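Local coordinates for hypothetical protein, IPT/TIG domain protein (Bacteroides ovatus, PDB 4HW6) that is of unknown function but, pairing an IPT/TIG domain with a six-bladed beta-propeller, probably serves as an auxiliary nutrient-binding protein, perhaps for carbohydrate, at residues A[332-344]-A[355-368]. Numbering follows the deposited sequence.
Sequences ARLWGPNQGIFVK and YDFYFCDRDSHTVR
The ring of F342 takes the edge of F357 on one face, CD1 of F357 standing over its centre; the pair is edge-to-face, with centroids 4.7 Å apart and planes at 50°. F357 reaches across because its CG lies anti to the backbone N (chi1 -171°), which also carries CZ to 3.6 Å from CA of G340, where any side chain would collide with the ring. L334 CD2 meets the edge of the F359 ring at CZ and lies over a face of the R368 guanidinium, while R333 O sits at the edge of that guanidinium, in its plane, and takes NH1 on a lone pair at 2.8 Å. At the loop end, the W335 indole has D363 CB over its five-membered ring, 3.5 Å from the centroid, a CH-pi contact.

D361 is the polar hub. Its OD1 accepts the backbone N of W335 at 3.1 Å, and OD2 is gripped from opposite faces of the carboxylate plane by S364 OG and by R368 NH1, the latter a salt bridge. R368 is shared with D326 through NH2. An alanine at D361 would remove the carboxylate, and is likely to leave R368 NH1 without its charged mate and the W335 N-H without its acceptor. G336 O is likewise held from both faces of its plane, by R362 N and N338 ND2.

Backbone bonds from N338 to V343 pair strand 337-344 antiparallel with 355-361; the ladder shifts register by one residue at a beta bulge between P337 and G340, where N338 N and Q339 O both bond to C360. On the other face of the sheet V343 CB packs on Y358 CD1, 3.9 Å away, and I341 and V343 meet F416 of the next sheet. This is a beta hairpin within an antiparallel blade of the six-bladed beta-propeller, with 337-344 at the blade's inner edge.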
ATOM      1  N   ALA A 332       4.590 -12.661 -19.911  1.00 13.91           N
ATOM      2  CA  ALA A 332       5.251 -12.317 -18.649  1.00 13.67           C
ATOM      3  C   ALA A 332       5.579 -13.595 -17.884  1.00 13.26           C
ATOM      4  O   ALA A 332       4.975 -14.639 -18.118  1.00 13.39           O
ATOM      5  CB  ALA A 332       4.367 -11.436 -17.776  1.00 13.68           C
ATOM      6  N   ARG A 333       6.556 -13.484 -16.997  1.00 13.29           N
ATOM      7  CA  ARG A 333       6.852 -14.503 -16.010  1.00 13.65           C
ATOM      8  C   ARG A 333       6.831 -13.889 -14.633  1.00 13.35           C
ATOM      9  O   ARG A 333       7.332 -12.759 -14.443  1.00 13.44           O
ATOM     10  CB  ARG A 333       8.190 -15.157 -16.270  1.00 14.04           C
ATOM     11  CG  ARG A 333       8.303 -15.841 -17.627  1.00 14.82           C
ATOM     12  CD  ARG A 333       7.432 -17.091 -17.666  1.00 15.59           C
ATOM     13  NE  ARG A 333       7.528 -17.785 -18.940  1.00 16.56           N
ATOM     14  CZ  ARG A 333       6.733 -17.596 -19.990  1.00 19.35           C
ATOM     15  NH1 ARG A 333       5.763 -16.681 -19.963  1.00 17.84           N
ATOM     16  NH2 ARG A 333       6.958 -18.309 -21.107  1.00 19.40           N
ATOM     17  N   LEU A 334       6.237 -14.634 -13.698  1.00 12.30           N
ATOM     18  CA  LEU A 334       6.167 -14.275 -12.296  1.00 12.37           C
ATOM     19  C   LEU A 334       6.980 -15.275 -11.503  1.00 12.26           C
ATOM     20  O   LEU A 334       7.326 -16.348 -12.020  1.00 12.40           O
ATOM     21  CB  LEU A 334       4.725 -14.296 -11.798  1.00 12.95           C
ATOM     22  CG  LEU A 334       3.684 -13.521 -12.606  1.00 14.99           C
ATOM     23  CD1 LEU A 334       2.350 -13.514 -11.879  1.00 13.41           C
ATOM     24  CD2 LEU A 334       4.093 -12.115 -12.977  1.00 16.45           C
ATOM     25  N   TRP A 335       7.287 -14.916 -10.263  1.00 12.88           N
ATOM     26  CA  TRP A 335       8.053 -15.794  -9.397  1.00 12.70           C
ATOM     27  C   TRP A 335       7.583 -15.653  -7.951  1.00 11.64           C
ATOM     28  O   TRP A 335       7.994 -14.759  -7.207  1.00 13.17           O
ATOM     29  CB  TRP A 335       9.564 -15.551  -9.539  1.00 13.60           C
ATOM     30  CG  TRP A 335      10.398 -16.743  -9.063  1.00 16.26           C
ATOM     31  CD1 TRP A 335       9.954 -17.852  -8.432  1.00 17.75           C
ATOM     32  CD2 TRP A 335      11.815 -16.879  -9.148  1.00 19.06           C
ATOM     33  NE1 TRP A 335      10.992 -18.708  -8.165  1.00 19.03           N
ATOM     34  CE2 TRP A 335      12.150 -18.121  -8.570  1.00 22.38           C
ATOM     35  CE3 TRP A 335      12.837 -16.056  -9.624  1.00 25.59           C
ATOM     36  CZ2 TRP A 335      13.468 -18.572  -8.469  1.00 29.47           C
ATOM     37  CZ3 TRP A 335      14.145 -16.511  -9.539  1.00 26.43           C
ATOM     38  CH2 TRP A 335      14.444 -17.755  -8.962  1.00 28.01           C
ATOM     39  N   GLY A 336       6.697 -16.562  -7.569  1.00 12.15           N
ATOM     40  CA  GLY A 336       6.088 -16.542  -6.248  1.00 12.41           C
ATOM     41  C   GLY A 336       5.214 -15.359  -5.950  1.00 12.92           C
ATOM     42  O   GLY A 336       5.371 -14.718  -4.907  1.00 11.98           O
ATOM     43  N   PRO A 337       4.238 -15.080  -6.834  1.00 12.34           N
ATOM     44  CA  PRO A 337       3.332 -13.977  -6.556  1.00 11.94           C
ATOM     45  C   PRO A 337       2.535 -14.311  -5.301  1.00 12.37           C
ATOM     46  O   PRO A 337       1.999 -15.411  -5.181  1.00 12.38           O
ATOM     47  CB  PRO A 337       2.428 -13.951  -7.778  1.00 11.94           C
ATOM     48  CG  PRO A 337       2.435 -15.355  -8.305  1.00 11.60           C
ATOM     49  CD  PRO A 337       3.862 -15.807  -8.043  1.00 12.40           C
ATOM     50  N   ASN A 338       2.495 -13.388  -4.357  1.00 11.43           N
ATOM     51  CA  ASN A 338       1.868 -13.613  -3.078  1.00 13.01           C
ATOM     52  C   ASN A 338       0.634 -12.730  -2.915  1.00 14.30           C
ATOM     53  O   ASN A 338      -0.354 -13.003  -3.606  1.00 19.25           O
ATOM     54  CB  ASN A 338       2.883 -13.575  -1.930  1.00 13.95           C
ATOM     55  CG  ASN A 338       3.373 -14.981  -1.576  1.00 15.64           C
ATOM     56  OD1 ASN A 338       2.871 -15.586  -0.630  1.00 18.63           O
ATOM     57  ND2 ASN A 338       4.291 -15.538  -2.389  1.00 11.30           N
ATOM     58  N   GLN A 339       0.638 -11.708  -2.062  1.00 12.38           N
ATOM     59  CA  GLN A 339      -0.550 -10.893  -1.921  1.00 12.11           C
ATOM     60  C   GLN A 339      -0.618  -9.833  -3.016  1.00 12.82           C
ATOM     61  O   GLN A 339       0.413  -9.352  -3.498  1.00 13.68           O
ATOM     62  CB  GLN A 339      -0.594 -10.216  -0.550  1.00 12.43           C
ATOM     63  CG  GLN A 339      -1.899  -9.517  -0.287  1.00 13.87           C
ATOM     64  CD  GLN A 339      -2.081  -9.080   1.161  1.00 14.33           C
ATOM     65  OE1 GLN A 339      -1.112  -8.918   1.902  1.00 13.52           O
ATOM     66  NE2 GLN A 339      -3.349  -8.874   1.564  1.00 18.04           N
ATOM     67  N   GLY A 340      -1.830  -9.553  -3.464  1.00 13.22           N
ATOM     68  CA  GLY A 340      -2.094  -8.397  -4.285  1.00 12.87           C
ATOM     69  C   GLY A 340      -3.295  -7.593  -3.866  1.00 14.19           C
ATOM     70  O   GLY A 340      -4.193  -8.102  -3.214  1.00 14.88           O
ATOM     71  N   ILE A 341      -3.325  -6.334  -4.300  1.00 15.09           N
ATOM     72  CA  ILE A 341      -4.419  -5.426  -4.000  1.00 14.43           C
ATOM     73  C   ILE A 341      -4.742  -4.553  -5.197  1.00 14.29           C
ATOM     74  O   ILE A 341      -3.891  -4.272  -6.031  1.00 15.06           O
ATOM     75  CB  ILE A 341      -4.086  -4.500  -2.815  1.00 17.08           C
ATOM     76  CG1 ILE A 341      -2.762  -3.732  -3.079  1.00 17.21           C
ATOM     77  CG2 ILE A 341      -4.010  -5.314  -1.525  1.00 17.92           C
ATOM     78  CD1 ILE A 341      -2.527  -2.610  -2.096  1.00 19.35           C
ATOM     79  N   PHE A 342      -5.989  -4.103  -5.256  1.00 14.18           N
ATOM     80  CA  PHE A 342      -6.421  -3.172  -6.267  1.00 13.86           C
ATOM     81  C   PHE A 342      -6.251  -1.731  -5.814  1.00 15.24           C
ATOM     82  O   PHE A 342      -6.643  -1.376  -4.704  1.00 16.53           O
ATOM     83  CB  PHE A 342      -7.867  -3.449  -6.617  1.00 14.12           C
ATOM     84  CG  PHE A 342      -8.059  -4.741  -7.373  1.00 12.91           C
ATOM     85  CD1 PHE A 342      -7.865  -4.782  -8.740  1.00 12.83           C
ATOM     86  CD2 PHE A 342      -8.443  -5.899  -6.729  1.00 13.17           C
ATOM     87  CE1 PHE A 342      -8.033  -5.968  -9.462  1.00 11.97           C
ATOM     88  CE2 PHE A 342      -8.605  -7.077  -7.435  1.00 12.47           C
ATOM     89  CZ  PHE A 342      -8.431  -7.108  -8.812  1.00 11.95           C
ATOM     90  N   VAL A 343      -5.679  -0.904  -6.677  1.00 15.99           N
ATOM     91  CA  VAL A 343      -5.437   0.486  -6.370  1.00 17.09           C
ATOM     92  C   VAL A 343      -5.917   1.351  -7.534  1.00 18.29           C
ATOM     93  O   VAL A 343      -5.569   1.105  -8.696  1.00 16.97           O
ATOM     94  CB  VAL A 343      -3.934   0.729  -6.078  1.00 17.68           C
ATOM     95  CG1 VAL A 343      -3.676   2.196  -5.819  1.00 18.25           C
ATOM     96  CG2 VAL A 343      -3.476  -0.116  -4.900  1.00 17.48           C
ATOM     97  N   LYS A 344      -6.731   2.353  -7.224  1.00 20.18           N
ATOM     98  CA  LYS A 344      -7.288   3.240  -8.254  1.00 22.97           C
ATOM     99  C   LYS A 344      -6.190   3.980  -9.008  1.00 24.92           C
ATOM    100  O   LYS A 344      -5.248   4.502  -8.406  1.00 23.69           O
ATOM    101  CB  LYS A 344      -8.274   4.232  -7.627  1.00 29.49           C
ATOM    102  CG  LYS A 344      -9.390   4.679  -8.560  1.00 35.98           C
ATOM    103  CD  LYS A 344     -10.570   5.237  -7.771  1.00 45.73           C
ATOM    104  CE  LYS A 344     -11.898   4.984  -8.467  1.00 51.79           C
ATOM    105  NZ  LYS A 344     -13.022   5.672  -7.769  1.00 59.74           N
ATOM    106  N   TYR A 355      -8.819   0.409 -11.992  1.00 16.70           N
ATOM    107  CA  TYR A 355      -7.824  -0.088 -11.009  1.00 16.19           C
ATOM    108  C   TYR A 355      -6.641  -0.795 -11.643  1.00 16.38           C
ATOM    109  O   TYR A 355      -6.800  -1.529 -12.612  1.00 17.54           O
ATOM    110  CB  TYR A 355      -8.465  -1.076 -10.020  1.00 15.86           C
ATOM    111  CG  TYR A 355      -9.498  -0.425  -9.145  1.00 15.63           C
ATOM    112  CD1 TYR A 355     -10.797  -0.293  -9.583  1.00 17.72           C
ATOM    113  CD2 TYR A 355      -9.156   0.095  -7.903  1.00 17.38           C
ATOM    114  CE1 TYR A 355     -11.753   0.339  -8.809  1.00 19.18           C
ATOM    115  CE2 TYR A 355     -10.093   0.746  -7.122  1.00 20.58           C
ATOM    116  CZ  TYR A 355     -11.396   0.842  -7.574  1.00 21.22           C
ATOM    117  OH  TYR A 355     -12.371   1.478  -6.836  1.00 26.42           O
ATOM    118  N   ASP A 356      -5.456  -0.568 -11.070  1.00 14.81           N
ATOM    119  CA  ASP A 356      -4.327  -1.432 -11.280  1.00 15.11           C
ATOM    120  C   ASP A 356      -4.267  -2.446 -10.128  1.00 15.44           C
ATOM    121  O   ASP A 356      -4.803  -2.202  -9.050  1.00 15.48           O
ATOM    122  CB  ASP A 356      -3.025  -0.627 -11.308  1.00 16.14           C
ATOM    123  CG  ASP A 356      -2.718  -0.019 -12.665  1.00 17.47           C
ATOM    124  OD1 ASP A 356      -3.072  -0.597 -13.710  1.00 18.60           O
ATOM    125  OD2 ASP A 356      -2.065   1.056 -12.697  1.00 19.84           O
ATOM    126  N   PHE A 357      -3.614  -3.576 -10.366  1.00 14.28           N
ATOM    127  CA  PHE A 357      -3.450  -4.636  -9.377  1.00 13.65           C
ATOM    128  C   PHE A 357      -1.958  -4.712  -9.000  1.00 13.35           C
ATOM    129  O   PHE A 357      -1.127  -5.177  -9.796  1.00 14.02           O
ATOM    130  CB  PHE A 357      -3.953  -5.965  -9.943  1.00 13.77           C
ATOM    131  CG  PHE A 357      -4.033  -7.081  -8.922  1.00 12.36           C
ATOM    132  CD1 PHE A 357      -4.960  -7.012  -7.864  1.00 13.10           C
ATOM    133  CD2 PHE A 357      -3.229  -8.211  -9.037  1.00 12.96           C
ATOM    134  CE1 PHE A 357      -5.059  -8.051  -6.940  1.00 13.15           C
ATOM    135  CE2 PHE A 357      -3.338  -9.241  -8.120  1.00 11.98           C
ATOM    136  CZ  PHE A 357      -4.254  -9.156  -7.083  1.00 12.34           C
ATOM    137  N   TYR A 358      -1.623  -4.244  -7.795  1.00 13.51           N
ATOM    138  CA  TYR A 358      -0.245  -4.293  -7.283  1.00 13.35           C
ATOM    139  C   TYR A 358      -0.059  -5.536  -6.465  1.00 13.78           C
ATOM    140  O   TYR A 358      -0.866  -5.837  -5.586  1.00 13.83           O
ATOM    141  CB  TYR A 358       0.062  -3.078  -6.401  1.00 13.40           C
ATOM    142  CG  TYR A 358       0.202  -1.796  -7.171  1.00 14.74           C
ATOM    143  CD1 TYR A 358      -0.910  -1.123  -7.696  1.00 16.79           C
ATOM    144  CD2 TYR A 358       1.452  -1.216  -7.336  1.00 14.98           C
ATOM    145  CE1 TYR A 358      -0.758   0.058  -8.396  1.00 15.82           C
ATOM    146  CE2 TYR A 358       1.621  -0.062  -8.064  1.00 16.12           C
ATOM    147  CZ  TYR A 358       0.526   0.576  -8.573  1.00 17.85           C
ATOM    148  OH  TYR A 358       0.762   1.719  -9.251  1.00 19.90           O
ATOM    149  N   PHE A 359       1.004  -6.278  -6.741  1.00 12.06           N
ATOM    150  CA  PHE A 359       1.274  -7.480  -6.010  1.00 11.81           C
ATOM    151  C   PHE A 359       2.730  -7.686  -5.690  1.00 13.63           C
ATOM    152  O   PHE A 359       3.635  -7.198  -6.394  1.00 13.16           O
ATOM    153  CB  PHE A 359       0.704  -8.723  -6.730  1.00 11.85           C
ATOM    154  CG  PHE A 359       1.330  -9.016  -8.071  1.00 11.69           C
ATOM    155  CD1 PHE A 359       0.931  -8.354  -9.219  1.00 13.08           C
ATOM    156  CD2 PHE A 359       2.321  -9.980  -8.191  1.00 11.76           C
ATOM    157  CE1 PHE A 359       1.525  -8.630 -10.449  1.00 13.07           C
ATOM    158  CE2 PHE A 359       2.900 -10.266  -9.417  1.00 11.75           C
ATOM    159  CZ  PHE A 359       2.507  -9.594 -10.545  1.00 12.80           C
ATOM    160  N   CYS A 360       2.956  -8.425  -4.596  1.00 13.26           N
ATOM    161  CA  CYS A 360       4.305  -8.796  -4.212  1.00 12.76           C
ATOM    162  C   CYS A 360       4.706 -10.094  -4.918  1.00 13.05           C
ATOM    163  O   CYS A 360       3.988 -11.084  -4.859  1.00 14.55           O
ATOM    164  CB  CYS A 360       4.369  -8.988  -2.709  1.00 14.22           C
ATOM    165  SG  CYS A 360       4.265  -7.396  -1.871  1.00 17.83           S
ATOM    166  N   ASP A 361       5.831 -10.052  -5.616  1.00 13.05           N
ATOM    167  CA  ASP A 361       6.356 -11.201  -6.342  1.00 13.67           C
ATOM    168  C   ASP A 361       7.520 -11.638  -5.460  1.00 13.65           C
ATOM    169  O   ASP A 361       8.619 -11.122  -5.564  1.00 15.24           O
ATOM    170  CB  ASP A 361       6.773 -10.763  -7.745  1.00 13.20           C
ATOM    171  CG  ASP A 361       6.719 -11.888  -8.789  1.00 16.52           C
ATOM    172  OD1 ASP A 361       5.779 -12.725  -8.768  1.00 16.39           O
ATOM    173  OD2 ASP A 361       7.610 -11.896  -9.670  1.00 15.32           O
ATOM    174  N   ARG A 362       7.235 -12.560  -4.545  1.00 13.82           N
ATOM    175  CA  ARG A 362       8.117 -12.858  -3.447  1.00 13.35           C
ATOM    176  C   ARG A 362       9.498 -13.308  -3.882  1.00 12.63           C
ATOM    177  O   ARG A 362      10.525 -12.861  -3.322  1.00 13.44           O
ATOM    178  CB  ARG A 362       7.456 -13.903  -2.544  1.00 14.48           C
ATOM    179  CG  ARG A 362       8.274 -14.323  -1.340  1.00 16.64           C
ATOM    180  CD  ARG A 362       7.516 -15.346  -0.524  1.00 18.57           C
ATOM    181  NE  ARG A 362       8.373 -16.041   0.447  1.00 19.40           N
ATOM    182  CZ  ARG A 362       8.347 -15.902   1.781  1.00 23.92           C
ATOM    183  NH1 ARG A 362       7.553 -15.037   2.410  1.00 21.68           N
ATOM    184  NH2 ARG A 362       9.165 -16.653   2.516  1.00 23.90           N
ATOM    185  N   ASP A 363       9.556 -14.158  -4.886  1.00 12.69           N
ATOM    186  CA  ASP A 363      10.825 -14.778  -5.261  1.00 13.08           C
ATOM    187  C   ASP A 363      11.609 -14.077  -6.355  1.00 13.51           C
ATOM    188  O   ASP A 363      12.770 -14.400  -6.560  1.00 13.02           O
ATOM    189  CB  ASP A 363      10.615 -16.271  -5.540  1.00 15.52           C
ATOM    190  CG  ASP A 363      10.097 -17.010  -4.312  1.00 22.72           C
ATOM    191  OD1 ASP A 363      10.662 -16.853  -3.228  1.00 21.44           O
ATOM    192  OD2 ASP A 363       9.083 -17.709  -4.405  1.00 23.25           O
ATOM    193  N   SER A 364      11.011 -13.066  -6.999  1.00 12.30           N
ATOM    194  CA  SER A 364      11.773 -12.105  -7.784  1.00 13.59           C
ATOM    195  C   SER A 364      12.140 -10.866  -6.967  1.00 12.26           C
ATOM    196  O   SER A 364      12.886 -10.006  -7.452  1.00 13.19           O
ATOM    197  CB  SER A 364      11.023 -11.675  -9.047  1.00 14.34           C
ATOM    198  OG  SER A 364       9.912 -10.874  -8.716  1.00 16.12           O
ATOM    199  N   HIS A 365      11.619 -10.799  -5.736  1.00 11.76           N
ATOM    200  CA  HIS A 365      11.890  -9.729  -4.761  1.00 11.32           C
ATOM    201  C   HIS A 365      11.415  -8.362  -5.245  1.00 12.14           C
ATOM    202  O   HIS A 365      12.083  -7.328  -5.032  1.00 12.73           O
ATOM    203  CB  HIS A 365      13.360  -9.712  -4.355  1.00 11.55           C
ATOM    204  CG  HIS A 365      13.872 -11.062  -3.953  1.00 12.69           C
ATOM    205  ND1 HIS A 365      13.690 -11.573  -2.682  1.00 12.96           N
ATOM    206  CD2 HIS A 365      14.576 -11.991  -4.642  1.00 12.81           C
ATOM    207  CE1 HIS A 365      14.246 -12.768  -2.616  1.00 12.50           C
ATOM    208  NE2 HIS A 365      14.757 -13.066  -3.801  1.00 12.35           N
ATOM    209  N   THR A 366      10.225  -8.344  -5.845  1.00 12.88           N
ATOM    210  CA  THR A 366       9.668  -7.126  -6.396  1.00 12.60           C
ATOM    211  C   THR A 366       8.216  -6.896  -5.993  1.00 13.15           C
ATOM    212  O   THR A 366       7.483  -7.819  -5.580  1.00 13.19           O
ATOM    213  CB  THR A 366       9.753  -7.131  -7.941  1.00 13.00           C
ATOM    214  OG1 THR A 366       9.085  -8.297  -8.454  1.00 13.92           O
ATOM    215  CG2 THR A 366      11.202  -7.127  -8.411  1.00 13.33           C
ATOM    216  N   VAL A 367       7.810  -5.646  -6.123  1.00 12.43           N
ATOM    217  CA  VAL A 367       6.419  -5.271  -6.200  1.00 13.50           C
ATOM    218  C   VAL A 367       6.140  -5.019  -7.686  1.00 13.07           C
ATOM    219  O   VAL A 367       6.890  -4.287  -8.353  1.00 12.71           O
ATOM    220  CB  VAL A 367       6.109  -4.016  -5.362  1.00 13.73           C
ATOM    221  CG1 VAL A 367       4.635  -3.620  -5.515  1.00 13.62           C
ATOM    222  CG2 VAL A 367       6.447  -4.254  -3.870  1.00 15.30           C
ATOM    223  N   ARG A 368       5.094  -5.655  -8.210  1.00 11.83           N
ATOM    224  CA  ARG A 368       4.778  -5.617  -9.636  1.00 12.38           C
ATOM    225  C   ARG A 368       3.359  -5.121  -9.813  1.00 12.27           C
ATOM    226  O   ARG A 368       2.598  -5.058  -8.844  1.00 13.89           O
ATOM    227  CB  ARG A 368       5.035  -6.987 -10.291  1.00 12.66           C
ATOM    228  CG  ARG A 368       6.492  -7.400 -10.101  1.00 14.24           C
ATOM    229  CD  ARG A 368       6.881  -8.734 -10.699  1.00 15.14           C
ATOM    230  NE  ARG A 368       7.084  -8.622 -12.135  1.00 15.22           N
ATOM    231  CZ  ARG A 368       7.289  -9.681 -12.909  1.00 15.79           C
ATOM    232  NH1 ARG A 368       7.360 -10.888 -12.365  1.00 13.66           N
ATOM    233  NH2 ARG A 368       7.454  -9.550 -14.203  1.00 15.92           N
TER